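Local atomic coordinates of putative aldehyde dehydrogenase AldY (Bacillus subtilis, PDB entry 4DNG), a protein that probably oxidises aldehydes to carboxylates with NAD(+) as the electron acceptor, and may contribute to protecting the cell against stress from ethanol and related compounds. Residues S148-F153 and I227-S232; N257-V262 and I290-V295; D400-T405 and L426-G431; L409-F414 and G431-N436. All coordinates share one frame; numbering follows the deposited sequence.

In the fold
Following the chain from the N terminus, contact 1 closes first, joining 148-153 to 227-232 inside a mixed sheet, where strand 226-231 leads into the NAD(+)-binding residues inferred by similarity. Contact 2 comes next, a shorter loop from 257-262 to 290-295 in a second mixed sheet. Contacts 3 and 4 follow and cross: 400-405, 409-414, 426-431 and 431-436 alternate along the chain, and Gly-431 belongs to both. Contacts 2 and 4 share the second sheet, where strands 258-262 and 410-414 are neighbours, while contact 3 ties the end of helix 395-403 to the loop leading into strand 432-435. The centre of contact 1 lies about 25 Å from those of contacts 2 and 3.

Contact 1 of 4, residues S148-F153 and I227-S232; sequences SSISPF and ISFTGS
Ser-148 and Ser-149 lie beside Ile-227 and Ser-228 in two parallel strands whose axes are 4.7 Å apart and within 6° of each other. Ser-228 is gripped on both sides of its CA: its N donates to Ser-148 O at 2.7 Å, and its O accepts from Ile-150 N at 2.9 Å. Beyond this, side chains take over. Ile-150 CG2, anti to its backbone N, meets the edge of the Phe-229 ring in its plane, 3.7 Å from Phe-229 CD1. Pro-152 packs its CG on Thr-230 CG2 at 3.8 Å, while Pro-152 CB rests 3.5 Å from Thr-230 O. The Thr-230 side chain lies about 3 Å from that of Glu-253, a predicted active-site residue. Gly-231 follows, where a CB would run into Phe-229 CZ; with Ser-232, the N-cap of the next helix, it belongs to the NAD(+) site inferred by similarity. The serine hydroxyls look elsewhere: Ser-228 OG bonds to Ser-163 of helix 156-169, Ser-149 OG to His-176, and Ser-148 OG to Met-218 O. Helix 156-169 thus covers the Ser-149 and Ser-228 face, helix 233-246 packs against Phe-229 on the other, and strands 173-177 and 249-254 flank the pair.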
loop_
_atom_site.group_PDB
_atom_site.type_symbol
_atom_site.label_atom_id
_atom_site.label_comp_id
_atom_site.label_asym_id
_atom_site.label_seq_id
_atom_site.Cartn_x
_atom_site.Cartn_y
_atom_site.Cartn_z
ATOM N N SER A 148 0.189 -13.959 -3.482
ATOM C CA SER A 148 0.347 -14.188 -4.910
ATOM C C SER A 148 1.667 -13.596 -5.394
ATOM O O SER A 148 1.898 -12.375 -5.331
ATOM C CB SER A 148 -0.814 -13.613 -5.706
ATOM O OG SER A 148 -0.933 -14.273 -6.959
ATOM N N SER A 149 2.516 -14.474 -5.911
ATOM C CA SER A 149 3.902 -14.133 -6.236
ATOM C C SER A 149 4.213 -14.432 -7.700
ATOM O O SER A 149 3.952 -15.541 -8.165
ATOM C CB SER A 149 4.817 -14.933 -5.322
ATOM O OG SER A 149 6.155 -14.817 -5.718
ATOM N N ILE A 150 4.748 -13.430 -8.411
ATOM C CA ILE A 150 5.039 -13.500 -9.844
ATOM C C ILE A 150 6.445 -12.984 -10.114
ATOM O O ILE A 150 6.800 -11.877 -9.691
ATOM C CB ILE A 150 4.067 -12.627 -10.659
ATOM C CG1 ILE A 150 2.620 -13.066 -10.428
ATOM C CG2 ILE A 150 4.427 -12.622 -12.158
ATOM C CD1 ILE A 150 1.600 -12.015 -10.810
ATOM N N SER A 151 7.248 -13.776 -10.821
ATOM C CA SER A 151 8.607 -13.383 -11.078
ATOM C C SER A 151 8.941 -13.387 -12.561
ATOM O O SER A 151 8.282 -14.057 -13.338
ATOM C CB SER A 151 9.585 -14.202 -10.240
ATOM O OG SER A 151 9.524 -15.577 -10.503
ATOM N N PRO A 152 9.967 -12.623 -12.969
ATOM C CA PRO A 152 10.245 -12.501 -14.383
ATOM C C PRO A 152 11.425 -13.375 -14.780
ATOM O O PRO A 152 11.935 -14.111 -13.955
ATOM C CB PRO A 152 10.629 -11.014 -14.492
ATOM C CG PRO A 152 11.407 -10.768 -13.209
ATOM C CD PRO A 152 10.889 -11.775 -12.183
ATOM N N PHE A 153 11.889 -13.227 -16.017
ATOM C CA PHE A 153 12.955 -14.063 -16.583
ATOM C C PHE A 153 14.373 -13.651 -16.236
ATOM O O PHE A 153 15.299 -14.378 -16.566
ATOM C CB PHE A 153 12.859 -14.048 -18.101
ATOM C CG PHE A 153 13.137 -12.703 -18.725
ATOM C CD1 PHE A 153 14.455 -12.242 -18.893
ATOM C CD2 PHE A 153 12.085 -11.901 -19.174
ATOM C CE1 PHE A 153 14.715 -11.005 -19.473
ATOM C CE2 PHE A 153 12.336 -10.659 -19.758
ATOM C CZ PHE A 153 13.654 -10.213 -19.906
ATOM N N ILE A 227 -0.151 -9.122 -3.800
ATOM C CA ILE A 227 0.440 -9.426 -5.089
ATOM C C ILE A 227 1.853 -8.892 -5.054
ATOM O O ILE A 227 2.073 -7.703 -4.818
ATOM C CB ILE A 227 -0.221 -8.709 -6.288
ATOM C CG1 ILE A 227 -1.748 -8.713 -6.222
ATOM C CG2 ILE A 227 0.262 -9.335 -7.597
ATOM C CD1 ILE A 227 -2.339 -10.095 -6.240
ATOM N N SER A 228 2.795 -9.781 -5.320
ATOM C CA SER A 228 4.201 -9.460 -5.442
ATOM C C SER A 228 4.560 -9.626 -6.930
ATOM O O SER A 228 4.327 -10.688 -7.494
ATOM C CB SER A 228 4.994 -10.432 -4.555
ATOM O OG SER A 228 6.379 -10.222 -4.685
ATOM N N PHE A 229 5.094 -8.577 -7.564
ATOM C CA PHE A 229 5.383 -8.574 -9.006
ATOM C C PHE A 229 6.662 -7.803 -9.334
ATOM O O PHE A 229 6.923 -6.737 -8.761
ATOM C CB PHE A 229 4.192 -7.967 -9.781
ATOM C CG PHE A 229 4.426 -7.799 -11.278
ATOM C CD1 PHE A 229 4.341 -8.885 -12.143
ATOM C CD2 PHE A 229 4.691 -6.548 -11.821
ATOM C CE1 PHE A 229 4.551 -8.736 -13.515
ATOM C CE2 PHE A 229 4.895 -6.385 -13.189
ATOM C CZ PHE A 229 4.831 -7.487 -14.039
ATOM N N THR A 230 7.452 -8.356 -10.254
ATOM C CA THR A 230 8.576 -7.661 -10.888
ATOM C C THR A 230 8.456 -7.817 -12.419
ATOM O O THR A 230 8.298 -8.933 -12.901
ATOM C CB THR A 230 9.939 -8.194 -10.392
ATOM O OG1 THR A 230 10.142 -7.798 -9.035
ATOM C CG2 THR A 230 11.065 -7.602 -11.215
ATOM N N GLY A 231 8.529 -6.701 -13.159
ATOM C CA GLY A 231 8.220 -6.654 -14.599
ATOM C C GLY A 231 7.977 -5.250 -15.154
ATOM O O GLY A 231 8.447 -4.251 -14.590
ATOM N N SER A 232 7.286 -5.152 -16.288
ATOM C CA SER A 232 7.135 -3.833 -16.958
ATOM C C SER A 232 6.141 -2.932 -16.248
ATOM O O SER A 232 5.245 -3.400 -15.576
ATOM C CB SER A 232 6.713 -3.977 -18.434
ATOM O OG SER A 232 5.429 -4.590 -18.542
#

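Contact 2 of 4, residues N257-V262 and I290-V295; sequences NNPFAV and INRIIV
The guanidinium of Arg-292 has Pro-259 CB over one face, 3.8 Å above its plane and displaced toward the rim, and the amide of Asn-257 at its edge. Arg-292 NE donates to Asn-257 OD1 at 3.0 Å; the oxygen lies near the guanidinium plane, yet the donor stands above the amide carbonyl plane, and the two groups are turned 82° apart. To get there, the arginine sets CG between its own backbone N and carbonyl carbon (chi1 72°) and bends again at chi3. Its NH2 bonds to Met-401 O, in the last turn of helix 395-403, where carbonyl oxygens would probably suit the positive charge. A leucine here would probably leave Asn-257 OD1 without its mate and the helix end without its charged partner.

Pro-259 CB also touches Ile-294 CD1 at 3.9 Å. On the opposite face of the sheet, Phe-260 seats its CB on Ile-290 CG2 at 3.7 Å, and its ring is approached obliquely by Ile-290 CD1 and Ile-293 CG2. Val-262 and Val-295 lie alongside each other on this same face. The parallel backbones bond in turn, Ile-294 N to Phe-260 O at 2.7 Å and Val-262 N to Ile-294 O at 2.8 Å.

Strand 258-262 sits between 290-296 and 410-414, the crossover to 290-296 running through helix 268-281, and strand 386-392 lies beyond 290-296. Helix 297-313 covers the Val-262 and Ile-293 face, while helix 395-403 covers the Pro-259 and Ile-294 face.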
loop_
_atom_site.group_PDB
_atom_site.type_symbol
_atom_site.label_atom_id
_atom_site.label_comp_id
_atom_site.label_asym_id
_atom_site.label_seq_id
_atom_site.Cartn_x
_atom_site.Cartn_y
_atom_site.Cartn_z
ATOM N N ASN A 257 14.845 2.653 -14.605
ATOM C CA ASN A 257 15.902 3.476 -15.224
ATOM C C ASN A 257 16.906 4.020 -14.195
ATOM O O ASN A 257 16.870 5.210 -13.864
ATOM C CB ASN A 257 15.261 4.639 -16.006
ATOM C CG ASN A 257 16.237 5.355 -16.932
ATOM O OD1 ASN A 257 17.443 5.083 -16.944
ATOM N ND2 ASN A 257 15.705 6.287 -17.721
ATOM N N ASN A 258 17.798 3.157 -13.706
ATOM C CA ASN A 258 18.739 3.530 -12.638
ATOM C C ASN A 258 19.940 4.362 -13.081
ATOM O O ASN A 258 20.740 3.931 -13.925
ATOM C CB ASN A 258 19.209 2.300 -11.872
ATOM C CG ASN A 258 18.056 1.482 -11.344
ATOM O OD1 ASN A 258 16.962 2.002 -11.139
ATOM N ND2 ASN A 258 18.290 0.199 -11.123
ATOM N N PRO A 259 20.065 5.567 -12.511
ATOM C CA PRO A 259 21.166 6.428 -12.897
ATOM C C PRO A 259 22.430 6.090 -12.112
ATOM O O PRO A 259 22.375 5.732 -10.935
ATOM C CB PRO A 259 20.658 7.816 -12.526
ATOM C CG PRO A 259 19.769 7.577 -11.331
ATOM C CD PRO A 259 19.210 6.182 -11.472
ATOM N N PHE A 260 23.554 6.214 -12.796
ATOM C CA PHE A 260 24.870 6.089 -12.229
ATOM C C PHE A 260 25.446 7.481 -12.428
ATOM O O PHE A 260 25.667 7.908 -13.567
ATOM C CB PHE A 260 25.637 5.072 -13.078
ATOM C CG PHE A 260 26.897 4.548 -12.456
ATOM C CD1 PHE A 260 26.856 3.493 -11.546
ATOM C CD2 PHE A 260 28.131 5.054 -12.836
ATOM C CE1 PHE A 260 28.019 2.987 -10.982
ATOM C CE2 PHE A 260 29.305 4.544 -12.286
ATOM C CZ PHE A 260 29.246 3.510 -11.360
ATOM N N ALA A 261 25.628 8.219 -11.337
ATOM C CA ALA A 261 26.230 9.554 -11.438
ATOM C C ALA A 261 27.668 9.555 -10.952
ATOM O O ALA A 261 27.961 9.038 -9.880
ATOM C CB ALA A 261 25.409 10.609 -10.700
ATOM N N VAL A 262 28.543 10.160 -11.754
ATOM C CA VAL A 262 29.983 10.200 -11.514
ATOM C C VAL A 262 30.419 11.662 -11.452
ATOM O O VAL A 262 30.588 12.332 -12.482
ATOM C CB VAL A 262 30.749 9.446 -12.632
ATOM C CG1 VAL A 262 32.258 9.664 -12.518
ATOM C CG2 VAL A 262 30.409 7.967 -12.612
ATOM N N ILE A 290 21.971 -0.586 -14.441
ATOM C CA ILE A 290 22.502 0.694 -14.857
ATOM C C ILE A 290 22.146 0.923 -16.311
ATOM O O ILE A 290 22.646 0.232 -17.205
ATOM C CB ILE A 290 24.015 0.759 -14.636
ATOM C CG1 ILE A 290 24.321 0.486 -13.162
ATOM C CG2 ILE A 290 24.548 2.119 -15.062
ATOM C CD1 ILE A 290 25.650 -0.191 -12.914
ATOM N N ASN A 291 21.256 1.885 -16.532
ATOM C CA ASN A 291 20.722 2.147 -17.866
ATOM C C ASN A 291 21.523 3.229 -18.551
ATOM O O ASN A 291 22.008 3.062 -19.675
ATOM C CB ASN A 291 19.245 2.552 -17.783
ATOM C CG ASN A 291 18.347 1.407 -17.343
ATOM O OD1 ASN A 291 17.691 0.768 -18.167
ATOM N ND2 ASN A 291 18.324 1.134 -16.043
ATOM N N ARG A 292 21.663 4.336 -17.837
ATOM C CA ARG A 292 22.418 5.461 -18.305
ATOM C C ARG A 292 23.419 5.911 -17.237
ATOM O O ARG A 292 23.175 5.801 -16.023
ATOM C CB ARG A 292 21.475 6.594 -18.725
ATOM C CG ARG A 292 20.793 7.310 -17.583
ATOM C CD ARG A 292 19.473 7.954 -18.003
ATOM N NE ARG A 292 18.534 7.928 -16.880
ATOM C CZ ARG A 292 18.464 8.849 -15.924
ATOM N NH1 ARG A 292 17.595 8.702 -14.938
ATOM N NH2 ARG A 292 19.246 9.918 -15.949
ATOM N N ILE A 293 24.554 6.407 -17.724
ATOM C CA ILE A 293 25.685 6.744 -16.897
ATOM C C ILE A 293 25.933 8.223 -17.128
ATOM O O ILE A 293 26.120 8.672 -18.262
ATOM C CB ILE A 293 26.933 5.901 -17.257
ATOM C CG1 ILE A 293 26.679 4.415 -16.979
ATOM C CG2 ILE A 293 28.151 6.372 -16.475
ATOM C CD1 ILE A 293 27.623 3.468 -17.700
ATOM N N ILE A 294 25.894 8.973 -16.033
ATOM C CA ILE A 294 25.994 10.412 -16.075
ATOM C C ILE A 294 27.340 10.779 -15.473
ATOM O O ILE A 294 27.657 10.382 -14.351
ATOM C CB ILE A 294 24.843 11.054 -15.280
ATOM C CG1 ILE A 294 23.499 10.467 -15.742
ATOM C CG2 ILE A 294 24.882 12.568 -15.416
ATOM C CD1 ILE A 294 22.411 10.481 -14.692
ATOM N N VAL A 295 28.137 11.512 -16.242
ATOM C CA VAL A 295 29.493 11.817 -15.854
ATOM C C VAL A 295 29.783 13.306 -16.042
ATOM O O VAL A 295 29.621 13.841 -17.150
ATOM C CB VAL A 295 30.505 10.975 -16.651
ATOM C CG1 VAL A 295 31.923 11.269 -16.189
ATOM C CG2 VAL A 295 30.207 9.492 -16.492
#

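Contact 3 of 4, residues D400-T405 and L426-G431; sequences DMANDT and LQIDSG
Asn-403 ND2 donates to Gln-427 O at 2.8 Å in a nearly straight bond, 174° at the hydrogen, with the acceptor lying in the plane of the asparagine amide. The other half of the same amide works in the opposite sense: Asn-403 OD1 accepts from Asp-429 N at 2.9 Å, the donor lying in the carbonyl plane. One flat side chain therefore reads the C=O before Ile-428 and the N-H after it. Having both ends engaged fixes the rotation of the amide, and chi1 of Asn-403 is -94°, off a staggered value, consistent with the side chain turning to serve both bonds.

Between the two bonds Ile-428 CA comes to 3.2 Å from Asn-403 OD1, and Ile-428 CG2 stands 3.7 Å from the same oxygen. Apolar contact is slight, with Ala-402 CB 4.4 Å from Ile-428 CD1. The helix ends right behind Asn-403, at Asp-404, the centre of an inverse gamma turn.

Gln-396, one turn back from Asp-400 in helix 395-403, bonds both Asp-400 OD1 and Gln-427 OE1, a second tie between helix and loop. Asp-429 forms a salt bridge with Arg-225 of the second subunit. The two bonds of Asn-403 join the loop between helix 418-425 and strand 432-435 to the last turn of helix 395-403, with Ile-428 packed on Ser-411 of strand 410-414.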
loop_
_atom_site.group_PDB
_atom_site.type_symbol
_atom_site.label_atom_id
_atom_site.label_comp_id
_atom_site.label_asym_id
_atom_site.label_seq_id
_atom_site.Cartn_x
_atom_site.Cartn_y
_atom_site.Cartn_z
ATOM N N ASP A 400 20.347 16.424 -10.945
ATOM C CA ASP A 400 19.094 16.762 -11.649
ATOM C C ASP A 400 18.770 15.745 -12.764
ATOM O O ASP A 400 17.662 15.192 -12.800
ATOM C CB ASP A 400 19.114 18.187 -12.206
ATOM C CG ASP A 400 19.074 19.245 -11.113
ATOM O OD1 ASP A 400 18.768 18.895 -9.949
ATOM O OD2 ASP A 400 19.361 20.431 -11.413
ATOM N N MET A 401 19.742 15.487 -13.643
ATOM C CA MET A 401 19.593 14.507 -14.731
ATOM C C MET A 401 19.228 13.105 -14.248
ATOM O O MET A 401 18.495 12.376 -14.935
ATOM C CB MET A 401 20.865 14.447 -15.586
ATOM C CG MET A 401 21.082 15.659 -16.473
ATOM S SD MET A 401 22.640 15.550 -17.372
ATOM C CE MET A 401 22.264 16.505 -18.854
ATOM N N ALA A 402 19.736 12.735 -13.068
ATOM C CA ALA A 402 19.444 11.433 -12.440
ATOM C C ALA A 402 17.998 11.346 -11.966
ATOM O O ALA A 402 17.383 10.287 -12.047
ATOM C CB ALA A 402 20.393 11.168 -11.281
ATOM N N ASN A 403 17.505 12.453 -11.449
ATOM C CA ASN A 403 16.136 12.591 -11.021
ATOM C C ASN A 403 15.136 12.498 -12.151
ATOM O O ASN A 403 14.084 11.919 -12.000
ATOM C CB ASN A 403 15.958 13.899 -10.266
ATOM C CG ASN A 403 16.100 13.730 -8.779
ATOM O OD1 ASN A 403 15.753 12.701 -8.230
ATOM N ND2 ASN A 403 16.604 14.750 -8.119
ATOM N N ASP A 404 15.471 13.055 -13.295
ATOM C CA ASP A 404 14.493 13.241 -14.347
ATOM C C ASP A 404 14.289 11.944 -15.095
ATOM O O ASP A 404 14.824 11.741 -16.170
ATOM C CB ASP A 404 14.990 14.322 -15.307
ATOM C CG ASP A 404 14.339 14.248 -16.666
ATOM O OD1 ASP A 404 13.422 13.435 -16.839
ATOM O OD2 ASP A 404 14.743 15.017 -17.558
ATOM N N THR A 405 13.501 11.069 -14.485
ATOM C CA THR A 405 13.175 9.764 -15.024
ATOM C C THR A 405 11.725 9.464 -14.741
ATOM O O THR A 405 11.152 10.037 -13.825
ATOM C CB THR A 405 13.931 8.688 -14.277
ATOM O OG1 THR A 405 13.445 8.657 -12.934
ATOM C CG2 THR A 405 15.388 9.009 -14.269
ATOM N N LEU A 426 20.419 12.443 -0.765
ATOM C CA LEU A 426 19.174 12.913 -0.180
ATOM C C LEU A 426 18.315 13.753 -1.132
ATOM O O LEU A 426 17.199 14.130 -0.789
ATOM C CB LEU A 426 19.468 13.699 1.101
ATOM C CG LEU A 426 19.742 12.801 2.314
ATOM C CD1 LEU A 426 20.257 13.600 3.508
ATOM C CD2 LEU A 426 18.512 11.985 2.692
ATOM N N GLN A 427 18.830 14.020 -2.327
ATOM C CA GLN A 427 18.174 14.908 -3.283
ATOM C C GLN A 427 17.596 14.155 -4.455
ATOM O O GLN A 427 17.023 14.757 -5.363
ATOM C CB GLN A 427 19.193 15.903 -3.804
ATOM C CG GLN A 427 18.642 17.264 -4.130
ATOM C CD GLN A 427 19.745 18.270 -4.166
ATOM O OE1 GLN A 427 19.779 19.138 -5.030
ATOM N NE2 GLN A 427 20.682 18.139 -3.236
ATOM N N ILE A 428 17.775 12.839 -4.439
ATOM C CA ILE A 428 17.292 11.946 -5.482
ATOM C C ILE A 428 16.038 11.204 -5.024
ATOM O O ILE A 428 16.066 10.497 -3.999
ATOM C CB ILE A 428 18.367 10.904 -5.852
ATOM C CG1 ILE A 428 19.642 11.605 -6.315
ATOM C CG2 ILE A 428 17.851 9.921 -6.912
ATOM C CD1 ILE A 428 20.681 10.675 -6.916
ATOM N N ASP A 429 14.953 11.362 -5.791
ATOM C CA ASP A 429 13.717 10.589 -5.592
ATOM C C ASP A 429 13.940 9.166 -6.026
ATOM O O ASP A 429 13.810 8.817 -7.204
ATOM C CB ASP A 429 12.531 11.192 -6.341
ATOM C CG ASP A 429 11.873 12.312 -5.574
ATOM O OD1 ASP A 429 11.897 12.283 -4.320
ATOM O OD2 ASP A 429 11.322 13.223 -6.226
ATOM N N SER A 430 14.308 8.356 -5.047
ATOM C CA SER A 430 14.692 6.972 -5.249
ATOM C C SER A 430 14.724 6.387 -3.856
ATOM O O SER A 430 15.064 7.083 -2.897
ATOM C CB SER A 430 16.077 6.887 -5.906
ATOM O OG SER A 430 16.742 5.678 -5.586
ATOM N N GLY A 431 14.346 5.127 -3.726
ATOM C CA GLY A 431 14.335 4.498 -2.410
ATOM C C GLY A 431 15.755 4.354 -1.896
ATOM O O GLY A 431 16.047 4.708 -0.744
#

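Contact 4 of 4, residues L409-F414 and G431-N436; sequences LSSAVF and GMTHVN
Strands 410-414 and 432-435 form a parallel pair in the second sheet, the two strands of a beta-alpha-beta unit whose helix is 418-425. Alternate residues bond in step: Ser-411 N to Met-432 O at 2.8 Å, His-434 N to Ser-411 O at 3.0 Å, and Asn-436 N to Val-413 O at 2.7 Å. On one face Ser-411 OG, set between its backbone N and carbonyl carbon (chi1 55°), accepts from Thr-433 OG1 at 2.8 Å, while Lys-472 NZ of the second subunit binds the same threonine oxygen. Next along that face Val-413 and Val-435 lie side by side, their CG1 atoms 3.6 Å apart.

Where strand 410-414 ends, Asn-436 CA sits over one face of the Phe-414 ring, 3.5 Å from the centroid and 17° off the normal, a CH-pi contact. Asn-436 OD1 leans to 3.2 Å from Phe-414 CD2, and Asn-436 ND2 is bonded to Thr-415 O. An alanine at Phe-414 would probably uncover Asn-436 CA and open a gap toward Phe-260 and helix 268-281.

At the other end, just before strand 410-414, the side chain of Leu-409 lies about 4 Å from that of Glu-253, a predicted active-site residue. Residues 432-435 also pair, in parallel, with a strand of the second subunit. A catalytic-domain sheet extended by a partner's strand is characteristic of the aldehyde dehydrogenase dimer.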
loop_
_atom_site.group_PDB
_atom_site.type_symbol
_atom_site.label_atom_id
_atom_site.label_comp_id
_atom_site.label_asym_id
_atom_site.label_seq_id
_atom_site.Cartn_x
_atom_site.Cartn_y
_atom_site.Cartn_z
ATOM N N LEU A 409 14.040 3.700 -8.769
ATOM C CA LEU A 409 14.061 2.733 -7.673
ATOM C C LEU A 409 15.384 2.813 -6.901
ATOM O O LEU A 409 15.396 2.988 -5.677
ATOM C CB LEU A 409 13.835 1.308 -8.201
ATOM C CG LEU A 409 14.131 0.134 -7.251
ATOM C CD1 LEU A 409 13.135 0.042 -6.095
ATOM C CD2 LEU A 409 14.191 -1.171 -8.031
ATOM N N SER A 410 16.488 2.677 -7.630
ATOM C CA SER A 410 17.827 2.736 -7.056
ATOM C C SER A 410 18.708 3.699 -7.848
ATOM O O SER A 410 18.511 3.901 -9.055
ATOM C CB SER A 410 18.463 1.346 -7.026
ATOM O OG SER A 410 19.208 1.154 -5.838
ATOM N N SER A 411 19.670 4.302 -7.158
ATOM C CA SER A 411 20.648 5.176 -7.795
ATOM C C SER A 411 22.038 4.980 -7.188
ATOM O O SER A 411 22.179 4.465 -6.064
ATOM C CB SER A 411 20.204 6.622 -7.650
ATOM O OG SER A 411 20.000 6.916 -6.283
ATOM N N ALA A 412 23.057 5.401 -7.936
ATOM C CA ALA A 412 24.445 5.348 -7.461
ATOM C C ALA A 412 25.175 6.658 -7.744
ATOM O O ALA A 412 25.095 7.210 -8.849
ATOM C CB ALA A 412 25.188 4.158 -8.075
ATOM N N VAL A 413 25.869 7.160 -6.734
ATOM C CA VAL A 413 26.635 8.406 -6.869
ATOM C C VAL A 413 28.093 8.179 -6.472
ATOM O O VAL A 413 28.388 7.484 -5.485
ATOM C CB VAL A 413 25.975 9.608 -6.128
ATOM C CG1 VAL A 413 25.670 9.267 -4.678
ATOM C CG2 VAL A 413 26.839 10.865 -6.209
ATOM N N PHE A 414 28.993 8.734 -7.283
ATOM C CA PHE A 414 30.437 8.593 -7.064
ATOM C C PHE A 414 31.096 9.937 -6.864
ATOM O O PHE A 414 31.134 10.784 -7.758
ATOM C CB PHE A 414 31.115 7.777 -8.176
ATOM C CG PHE A 414 30.975 6.290 -7.994
ATOM C CD1 PHE A 414 29.751 5.659 -8.217
ATOM C CD2 PHE A 414 32.056 5.520 -7.575
ATOM C CE1 PHE A 414 29.607 4.288 -8.036
ATOM C CE2 PHE A 414 31.922 4.147 -7.395
ATOM C CZ PHE A 414 30.696 3.531 -7.625
ATOM N N GLY A 431 14.346 5.127 -3.726
ATOM C CA GLY A 431 14.335 4.498 -2.410
ATOM C C GLY A 431 15.755 4.354 -1.896
ATOM O O GLY A 431 16.047 4.708 -0.744
ATOM N N MET A 432 16.643 3.859 -2.761
ATOM C CA MET A 432 18.024 3.584 -2.372
ATOM C C MET A 432 19.052 4.370 -3.198
ATOM O O MET A 432 18.996 4.377 -4.426
ATOM C CB MET A 432 18.298 2.076 -2.477
ATOM C CG MET A 432 19.759 1.678 -2.328
ATOM S SD MET A 432 20.258 1.332 -0.632
ATOM C CE MET A 432 19.969 -0.439 -0.576
ATOM N N THR A 433 19.981 5.035 -2.518
ATOM C CA THR A 433 21.208 5.501 -3.178
ATOM C C THR A 433 22.440 4.912 -2.509
ATOM O O THR A 433 22.562 4.958 -1.279
ATOM C CB THR A 433 21.350 7.021 -3.140
ATOM O OG1 THR A 433 20.127 7.622 -3.576
ATOM C CG2 THR A 433 22.494 7.467 -4.041
ATOM N N HIS A 434 23.375 4.431 -3.310
ATOM C CA HIS A 434 24.667 4.027 -2.819
ATOM C C HIS A 434 25.660 5.081 -3.142
ATOM O O HIS A 434 25.608 5.669 -4.221
ATOM C CB HIS A 434 25.132 2.766 -3.503
ATOM C CG HIS A 434 24.082 1.712 -3.619
ATOM N ND1 HIS A 434 23.721 0.952 -2.593
ATOM C CD2 HIS A 434 23.333 1.293 -4.698
ATOM C CE1 HIS A 434 22.777 0.097 -2.982
ATOM N NE2 HIS A 434 22.540 0.305 -4.272
ATOM N N VAL A 435 26.602 5.327 -2.246
ATOM C CA VAL A 435 27.692 6.217 -2.576
ATOM C C VAL A 435 28.934 5.386 -2.798
ATOM O O VAL A 435 29.378 4.681 -1.920
ATOM C CB VAL A 435 27.960 7.224 -1.460
ATOM C CG1 VAL A 435 26.879 8.273 -1.425
ATOM C CG2 VAL A 435 28.051 6.521 -0.129
ATOM N N ASN A 436 29.503 5.491 -3.982
ATOM C CA ASN A 436 30.682 4.721 -4.305
ATOM C C ASN A 436 30.560 3.217 -4.137
ATOM O O ASN A 436 31.414 2.610 -3.534
ATOM C CB ASN A 436 31.868 5.229 -3.501
ATOM C CG ASN A 436 32.147 6.697 -3.737
ATOM O OD1 ASN A 436 32.032 7.192 -4.850
ATOM N ND2 ASN A 436 32.524 7.396 -2.684
#